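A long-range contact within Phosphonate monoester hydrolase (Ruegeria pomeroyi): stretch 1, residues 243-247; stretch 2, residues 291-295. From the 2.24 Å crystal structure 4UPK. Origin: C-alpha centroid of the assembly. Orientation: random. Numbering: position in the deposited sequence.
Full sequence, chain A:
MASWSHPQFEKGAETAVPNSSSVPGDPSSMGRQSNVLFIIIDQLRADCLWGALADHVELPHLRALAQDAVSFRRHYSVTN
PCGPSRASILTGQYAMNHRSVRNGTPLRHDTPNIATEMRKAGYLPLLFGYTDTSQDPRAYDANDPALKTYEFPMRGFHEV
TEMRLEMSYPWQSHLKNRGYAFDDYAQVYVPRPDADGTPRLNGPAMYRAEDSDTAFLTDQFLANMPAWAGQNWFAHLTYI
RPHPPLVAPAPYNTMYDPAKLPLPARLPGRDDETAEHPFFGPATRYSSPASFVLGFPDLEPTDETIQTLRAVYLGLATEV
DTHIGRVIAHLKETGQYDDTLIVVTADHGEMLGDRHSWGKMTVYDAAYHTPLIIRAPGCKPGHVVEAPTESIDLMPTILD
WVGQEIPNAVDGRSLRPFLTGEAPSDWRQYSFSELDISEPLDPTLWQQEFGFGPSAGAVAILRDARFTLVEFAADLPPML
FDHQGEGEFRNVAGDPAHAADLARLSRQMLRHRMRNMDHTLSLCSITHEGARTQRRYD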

# COMPACT_ATOMS: atom_id res chain seq x y z
N HIS A 243 32.18 7.71 -22.19
CA HIS A 243 32.24 7.12 -20.83
C HIS A 243 33.16 5.90 -20.88
O HIS A 243 33.14 5.19 -21.89
CB HIS A 243 30.82 6.65 -20.42
CG HIS A 243 30.62 6.25 -18.98
ND1 HIS A 243 31.07 5.03 -18.49
CD2 HIS A 243 29.90 6.87 -18.02
CE1 HIS A 243 30.69 4.99 -17.22
NE2 HIS A 243 29.97 6.07 -16.89
N PRO A 244 33.97 5.62 -19.80
CA PRO A 244 34.83 4.43 -19.81
C PRO A 244 34.00 3.12 -19.92
O PRO A 244 32.83 3.13 -19.54
CB PRO A 244 35.58 4.53 -18.47
CG PRO A 244 34.76 5.41 -17.61
CD PRO A 244 34.12 6.38 -18.54
N PRO A 245 34.56 1.98 -20.41
CA PRO A 245 35.93 1.76 -20.92
C PRO A 245 36.07 2.48 -22.24
O PRO A 245 35.30 2.23 -23.17
CB PRO A 245 36.02 0.23 -21.06
CG PRO A 245 34.81 -0.33 -20.34
CD PRO A 245 33.77 0.74 -20.48
N LEU A 246 36.99 3.45 -22.28
CA LEU A 246 37.26 4.30 -23.43
C LEU A 246 37.77 3.53 -24.65
O LEU A 246 38.90 3.04 -24.67
CB LEU A 246 38.18 5.48 -23.08
CG LEU A 246 37.63 6.54 -22.10
CD1 LEU A 246 38.70 7.56 -21.78
CD2 LEU A 246 36.39 7.24 -22.68
N VAL A 247 36.89 3.42 -25.64
CA VAL A 247 37.12 2.79 -26.93
C VAL A 247 36.16 3.43 -27.91
O VAL A 247 35.00 3.64 -27.56
CB VAL A 247 37.08 1.22 -26.90
CG1 VAL A 247 35.68 0.65 -26.59
CG2 VAL A 247 37.67 0.62 -28.17
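Stretch 2 291-295: SFVLG

The contact between residues 243-247 and 291-295 is a small, mostly apolar packing of two irregular segments, fixed by one direct backbone hydrogen bond and one bridging water. It illustrates how chain segments can be held in register without forming a sheet: a run of prolines offers no amide hydrogen of its own, and here carbon surfaces supply much of the contact while the first N-H after the prolines makes the direct hydrogen bond. Here Pro-244 and Pro-245 lack that hydrogen, and Leu-246 provides it. Its N lies 2.8 Å from Phe-292 O, with an almost linear angle of 176° at the hydrogen.

The two segments advance in the same sense at their closest approach, where Pro-244 CA lies 4.9 Å from Phe-292 CA and Pro-245 CA lies 4.2 Å from Val-293 CA. The peptide bond before Pro-245 is cis. Stretch 2 passes from phi/psi of -96/4° at Phe-292 to the extended values of -146/161° at Val-293 and -114/132° at Leu-294. Phe-292 O also receives a CA-H...O contact from Pro-245, its CA lying 3.5 Å from that oxygen.

Around this anchor the side chains pack closely. The Pro-244 ring covers one face of Phe-292, with Pro-244 CG 3.8 Å from the centroid of the Phe-292 ring and only 7° off its normal, a well-centred CH-pi contact. Leu-246 meets the edge of the same ring, its CD1 being 4.0 Å from Phe-292 CD2. Farther along, Leu-246 CB approaches Val-293 CG1 to 4.0 Å, while Pro-245 CB lies 3.8 Å from Leu-294 CG.

The water extends the polar link by one step, donating to Leu-246 O at 3.2 Å from its own oxygen and accepting from Leu-294 N at 3.0 Å. Leu-246 thus uses both its N and its O to tie the segments together, one directly and the other through solvent.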

# COMPACT_ATOMS: atom_id res chain seq x y z
N SER A 291 42.12 2.37 -15.09
CA SER A 291 40.76 1.96 -14.74
C SER A 291 39.70 2.47 -15.75
O SER A 291 38.55 2.06 -15.68
CB SER A 291 40.41 2.37 -13.31
OG SER A 291 40.25 3.78 -13.18
N PHE A 292 40.10 3.35 -16.67
CA PHE A 292 39.24 3.98 -17.69
C PHE A 292 39.24 3.28 -19.06
O PHE A 292 38.59 3.78 -20.00
CB PHE A 292 39.63 5.46 -17.84
CG PHE A 292 38.72 6.43 -17.13
CD1 PHE A 292 38.45 6.29 -15.78
CD2 PHE A 292 38.13 7.49 -17.82
CE1 PHE A 292 37.59 7.17 -15.13
CE2 PHE A 292 37.28 8.37 -17.17
CZ PHE A 292 37.00 8.20 -15.83
N VAL A 293 39.95 2.14 -19.18
CA VAL A 293 40.07 1.34 -20.41
C VAL A 293 40.16 -0.16 -20.02
O VAL A 293 40.49 -0.46 -18.89
CB VAL A 293 41.31 1.76 -21.29
CG1 VAL A 293 41.14 3.13 -21.92
CG2 VAL A 293 42.62 1.65 -20.53
N LEU A 294 39.89 -1.08 -20.97
CA LEU A 294 40.00 -2.54 -20.76
C LEU A 294 41.13 -3.14 -21.61
O LEU A 294 41.23 -2.81 -22.80
CB LEU A 294 38.66 -3.27 -21.01
CG LEU A 294 37.53 -3.07 -19.97
CD1 LEU A 294 36.33 -3.95 -20.30
CD2 LEU A 294 37.99 -3.39 -18.52
N GLY A 295 41.99 -3.95 -20.99
CA GLY A 295 43.12 -4.63 -21.65
C GLY A 295 44.50 -4.06 -21.37
O GLY A 295 45.49 -4.50 -22.00
O HOH W 1 38.61 0.08 -23.39